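Long-range contact in phospholipase C-beta (PLC-beta) (Sepia officinalis, PDB 3QR0), which is a multidomain phospholipase of the C-beta family, combining PH, EF-hand-like, TIM-barrel and C2 modules, with a calcium ion bound in the barrel: residues A[141-155]-A[747-760]. Sequence-based numbering, arbitrary orientation. Where two conformers were deposited one is given.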
# COMPACT_ATOMS: atom_id res chain seq x y z
N ALA A 141 -11.45 -2.05 -7.97
CA ALA A 141 -10.37 -1.12 -7.66
C ALA A 141 -9.55 -1.56 -6.47
O ALA A 141 -8.36 -1.23 -6.38
CB ALA A 141 -10.92 0.30 -7.42
N TYR A 142 -10.18 -2.28 -5.53
CA TYR A 142 -9.49 -2.77 -4.33
C TYR A 142 -9.26 -4.27 -4.34
O TYR A 142 -9.03 -4.88 -3.30
CB TYR A 142 -10.24 -2.31 -3.07
CG TYR A 142 -10.02 -0.83 -2.86
CD1 TYR A 142 -8.99 -0.38 -2.05
CD2 TYR A 142 -10.77 0.10 -3.55
CE1 TYR A 142 -8.76 0.98 -1.88
CE2 TYR A 142 -10.54 1.47 -3.40
CZ TYR A 142 -9.53 1.90 -2.56
OH TYR A 142 -9.30 3.25 -2.41
N ASN A 143 -9.29 -4.88 -5.53
CA ASN A 143 -9.04 -6.30 -5.64
C ASN A 143 -7.54 -6.60 -5.52
O ASN A 143 -6.74 -6.22 -6.38
CB ASN A 143 -9.59 -6.85 -6.95
CG ASN A 143 -9.57 -8.35 -7.01
OD1 ASN A 143 -8.50 -8.96 -7.11
ND2 ASN A 143 -10.74 -8.96 -6.94
N LEU A 144 -7.16 -7.30 -4.45
CA LEU A 144 -5.75 -7.55 -4.15
C LEU A 144 -5.05 -8.43 -5.18
O LEU A 144 -3.88 -8.22 -5.48
CB LEU A 144 -5.60 -8.14 -2.74
CG LEU A 144 -5.93 -7.16 -1.62
CD1 LEU A 144 -5.90 -7.86 -0.26
CD2 LEU A 144 -4.98 -5.96 -1.65
N LEU A 145 -5.76 -9.41 -5.74
CA LEU A 145 -5.17 -10.21 -6.80
C LEU A 145 -4.84 -9.36 -8.03
O LEU A 145 -3.76 -9.49 -8.58
CB LEU A 145 -6.08 -11.38 -7.19
CG LEU A 145 -6.14 -12.50 -6.16
CD1 LEU A 145 -7.14 -13.56 -6.59
CD2 LEU A 145 -4.75 -13.10 -5.95
N SER A 146 -5.77 -8.50 -8.43
CA SER A 146 -5.56 -7.61 -9.57
C SER A 146 -4.39 -6.66 -9.32
O SER A 146 -3.55 -6.45 -10.19
CB SER A 146 -6.83 -6.80 -9.86
OG SER A 146 -6.64 -5.91 -10.95
N LEU A 147 -4.35 -6.09 -8.12
CA LEU A 147 -3.28 -5.19 -7.71
C LEU A 147 -1.90 -5.86 -7.61
O LEU A 147 -0.88 -5.16 -7.66
CB LEU A 147 -3.63 -4.55 -6.36
CG LEU A 147 -4.81 -3.57 -6.40
CD1 LEU A 147 -5.16 -3.13 -4.97
CD2 LEU A 147 -4.48 -2.36 -7.28
N ASN A 148 -1.87 -7.18 -7.47
CA ASN A 148 -0.62 -7.93 -7.33
C ASN A 148 -0.25 -8.83 -8.50
O ASN A 148 0.65 -9.67 -8.37
CB ASN A 148 -0.69 -8.78 -6.06
CG ASN A 148 -0.46 -7.96 -4.82
OD1 ASN A 148 0.65 -7.87 -4.34
ND2 ASN A 148 -1.51 -7.32 -4.32
N LYS A 149 -0.89 -8.65 -9.65
CA LYS A 149 -0.65 -9.56 -10.76
C LYS A 149 0.76 -9.42 -11.33
O LYS A 149 1.38 -8.36 -11.25
CB LYS A 149 -1.72 -9.42 -11.86
CG LYS A 149 -1.75 -8.10 -12.58
CD LYS A 149 -3.05 -7.98 -13.39
CE LYS A 149 -3.31 -6.57 -13.85
NZ LYS A 149 -3.37 -5.61 -12.72
N ASN A 150 1.26 -10.53 -11.88
CA ASN A 150 2.61 -10.59 -12.42
C ASN A 150 2.60 -9.94 -13.81
O ASN A 150 1.54 -9.52 -14.29
CB ASN A 150 3.09 -12.05 -12.47
CG ASN A 150 4.61 -12.18 -12.49
OD1 ASN A 150 5.33 -11.19 -12.56
ND2 ASN A 150 5.10 -13.42 -12.44
N GLN A 151 3.76 -9.87 -14.46
CA GLN A 151 3.88 -9.16 -15.73
C GLN A 151 2.99 -9.71 -16.86
O GLN A 151 2.47 -8.92 -17.66
CB GLN A 151 5.33 -9.11 -16.20
CG GLN A 151 5.59 -8.06 -17.26
CD GLN A 151 7.04 -8.01 -17.68
OE1 GLN A 151 7.38 -8.29 -18.84
NE2 GLN A 151 7.91 -7.66 -16.74
N LEU A 152 2.82 -11.03 -16.93
CA LEU A 152 1.91 -11.63 -17.93
C LEU A 152 0.47 -11.15 -17.74
O LEU A 152 -0.24 -10.90 -18.71
CB LEU A 152 1.95 -13.16 -17.89
CG LEU A 152 1.20 -13.88 -19.01
CD1 LEU A 152 1.88 -13.66 -20.36
CD2 LEU A 152 1.09 -15.38 -18.72
N GLY A 153 0.05 -11.03 -16.48
CA GLY A 153 -1.25 -10.44 -16.16
C GLY A 153 -1.37 -9.00 -16.62
O GLY A 153 -2.45 -8.58 -17.07
N GLU A 154 -0.29 -8.23 -16.51
CA GLU A 154 -0.29 -6.85 -17.00
C GLU A 154 -0.29 -6.79 -18.52
O GLU A 154 -0.83 -5.85 -19.10
CB GLU A 154 0.90 -6.06 -16.44
CG GLU A 154 0.79 -5.72 -14.96
CD GLU A 154 -0.30 -4.69 -14.65
OE1 GLU A 154 -0.87 -4.08 -15.58
OE2 GLU A 154 -0.59 -4.51 -13.45
N TRP A 155 0.31 -7.79 -19.15
CA TRP A 155 0.30 -7.90 -20.60
C TRP A 155 -1.13 -8.21 -21.06
O TRP A 155 -1.59 -7.66 -22.06
CB TRP A 155 1.27 -8.99 -21.06
CG TRP A 155 1.64 -8.91 -22.50
CD1 TRP A 155 1.43 -9.87 -23.45
CD2 TRP A 155 2.30 -7.83 -23.16
NE1 TRP A 155 1.92 -9.45 -24.66
CE2 TRP A 155 2.45 -8.19 -24.51
CE3 TRP A 155 2.76 -6.58 -22.74
CZ2 TRP A 155 3.06 -7.36 -25.45
CZ3 TRP A 155 3.37 -5.75 -23.67
CH2 TRP A 155 3.51 -6.14 -25.02
N HIS A 747 10.00 -11.72 -11.69
CA HIS A 747 9.58 -10.40 -12.16
C HIS A 747 8.97 -9.66 -10.99
O HIS A 747 8.25 -10.24 -10.17
CB HIS A 747 8.58 -10.49 -13.31
CG HIS A 747 9.19 -10.98 -14.59
ND1 HIS A 747 9.32 -12.32 -14.88
CD2 HIS A 747 9.73 -10.31 -15.63
CE1 HIS A 747 9.90 -12.46 -16.06
NE2 HIS A 747 10.16 -11.26 -16.53
N VAL A 748 9.28 -8.37 -10.91
CA VAL A 748 8.86 -7.53 -9.80
C VAL A 748 8.11 -6.33 -10.36
O VAL A 748 8.72 -5.30 -10.64
CB VAL A 748 10.10 -7.06 -9.00
CG1 VAL A 748 9.67 -6.29 -7.75
CG2 VAL A 748 10.98 -8.24 -8.62
N PRO A 749 6.78 -6.47 -10.57
CA PRO A 749 6.01 -5.31 -11.02
C PRO A 749 6.17 -4.14 -10.06
O PRO A 749 6.07 -4.31 -8.84
CB PRO A 749 4.57 -5.83 -11.03
CG PRO A 749 4.71 -7.31 -11.25
CD PRO A 749 5.96 -7.69 -10.51
N LEU A 750 6.44 -2.96 -10.61
CA LEU A 750 6.71 -1.78 -9.80
C LEU A 750 5.44 -1.05 -9.37
O LEU A 750 4.42 -1.09 -10.05
CB LEU A 750 7.63 -0.83 -10.56
CG LEU A 750 9.02 -1.38 -10.87
CD1 LEU A 750 9.78 -0.39 -11.77
CD2 LEU A 750 9.80 -1.66 -9.59
N ARG A 751 5.55 -0.37 -8.23
CA ARG A 751 4.47 0.40 -7.63
C ARG A 751 4.87 1.86 -7.54
O ARG A 751 6.07 2.19 -7.47
CB ARG A 751 4.19 -0.12 -6.22
CG ARG A 751 3.89 -1.60 -6.16
CD ARG A 751 2.51 -1.87 -6.67
NE ARG A 751 2.18 -3.29 -6.70
CZ ARG A 751 1.94 -4.04 -5.62
NH1 ARG A 751 2.01 -3.53 -4.40
NH2 ARG A 751 1.63 -5.32 -5.78
N ASN A 752 3.88 2.75 -7.54
CA ASN A 752 4.15 4.16 -7.28
C ASN A 752 4.24 4.38 -5.76
O ASN A 752 4.23 3.42 -4.99
CB ASN A 752 3.14 5.09 -7.98
CG ASN A 752 1.71 4.92 -7.50
OD1 ASN A 752 1.44 4.45 -6.40
ND2 ASN A 752 0.77 5.33 -8.35
N GLU A 753 4.35 5.64 -5.34
CA GLU A 753 4.56 5.96 -3.92
C GLU A 753 3.39 5.55 -3.05
O GLU A 753 3.58 5.20 -1.88
CB GLU A 753 4.84 7.45 -3.73
CG GLU A 753 6.11 7.95 -4.38
CD GLU A 753 5.88 8.50 -5.78
OE1 GLU A 753 4.93 8.06 -6.47
OE2 GLU A 753 6.67 9.38 -6.19
N SER A 754 2.17 5.60 -3.61
CA SER A 754 0.97 5.17 -2.88
C SER A 754 0.76 3.65 -2.92
O SER A 754 -0.26 3.14 -2.46
CB SER A 754 -0.28 5.87 -3.43
OG SER A 754 -0.61 5.40 -4.73
N ASN A 755 1.74 2.94 -3.49
CA ASN A 755 1.73 1.49 -3.63
C ASN A 755 0.67 0.96 -4.61
O ASN A 755 0.24 -0.18 -4.49
CB ASN A 755 1.60 0.77 -2.27
CG ASN A 755 2.24 -0.62 -2.28
OD1 ASN A 755 3.27 -0.84 -2.93
ND2 ASN A 755 1.64 -1.56 -1.57
N ARG A 756 0.27 1.79 -5.57
CA ARG A 756 -0.56 1.30 -6.67
C ARG A 756 0.33 0.93 -7.86
O ARG A 756 1.40 1.52 -8.05
CB ARG A 756 -1.62 2.34 -7.07
CG ARG A 756 -2.75 2.50 -6.05
CD ARG A 756 -3.59 1.23 -5.92
NE ARG A 756 -4.75 1.37 -5.05
CZ ARG A 756 -5.95 1.81 -5.43
NH1 ARG A 756 -6.19 2.17 -6.69
NH2 ARG A 756 -6.92 1.89 -4.54
N PRO A 757 -0.12 -0.04 -8.68
CA PRO A 757 0.71 -0.52 -9.79
C PRO A 757 0.99 0.54 -10.86
O PRO A 757 0.09 1.29 -11.26
CB PRO A 757 -0.13 -1.66 -10.40
CG PRO A 757 -1.22 -1.94 -9.45
CD PRO A 757 -1.43 -0.71 -8.64
N LEU A 758 2.24 0.60 -11.31
CA LEU A 758 2.58 1.35 -12.51
C LEU A 758 1.97 0.69 -13.75
O LEU A 758 1.70 1.36 -14.74
CB LEU A 758 4.10 1.44 -12.70
CG LEU A 758 4.81 2.63 -12.07
CD1 LEU A 758 4.68 2.59 -10.58
CD2 LEU A 758 6.27 2.66 -12.51
N GLY A 759 1.79 -0.63 -13.69
CA GLY A 759 1.32 -1.41 -14.83
C GLY A 759 2.40 -2.37 -15.30
O GLY A 759 2.89 -3.20 -14.52
N LEU A 760 2.80 -2.24 -16.56
CA LEU A 760 3.81 -3.12 -17.15
C LEU A 760 5.21 -2.93 -16.56
O LEU A 760 6.03 -3.85 -16.64
CB LEU A 760 3.86 -2.91 -18.67
CG LEU A 760 2.69 -3.51 -19.46
CD1 LEU A 760 2.69 -2.98 -20.89
CD2 LEU A 760 2.79 -5.01 -19.45
O HOH W 1 1.78 -4.30 -9.14
O HOH W 2 7.73 -13.17 -10.78
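His747 meets Asn150 and Gln151 where the beta-hairpin 747-760 of the C2 beta-sandwich packs on the segment running from the end of helix 127-141, which follows the PH-domain sheet, through the short helix 144-147 into helix 151-165; modules 592 residues apart in sequence thus come together. Asn150 OD1 lies 3.4 Å from His747 CB. The Gln151 amide, turned 77° from the imidazole, brings NE2 to 3.4 Å from His747 CD2, while its own hydrogen bonds go to Tyr222 and Gln660. Two residues on, Pro749 presses its ring on the backbone ahead of helix 151-165, CG lying 3.5 Å from Lys149 O. Arg751 reaches further: its chain folds at chi2 (-75°) and carries the guanidinium up to the end of helix 144-147. There NH2 gives a weak bond to Asn148 OD1 (3.1 Å), which lies at the guanidinium edge, in its plane, with the amide turned almost perpendicular, and NE holds a water that donates to Leu147 O. NH1 forms a salt bridge with Glu615, which also accepts from Asn148 ND2, so one carboxylate ties both residues together. After the type I turn 752-755, Arg756 returns to the PH side. Its NH2 sits over one face of Tyr142, toward the rim, in a cation-pi contact with the two planes 89° apart; NH1 bonds to Ala68 O. Pro757 then lays CD against Leu147 CD2 at 3.7 Å. At Gly759 the chain turns a corner with a positive phi, and Glu154 fits close to it, CG 3.3 Å from Gly759 O, its carboxylate held by a salt bridge from Lys149 NZ that meets OE2 from above the carboxylate plane. Leu760 finishes the interface on helix 151-165: its CD2 lies in the plane of the Trp155 indole, 3.6 Å from the edge atom CE3.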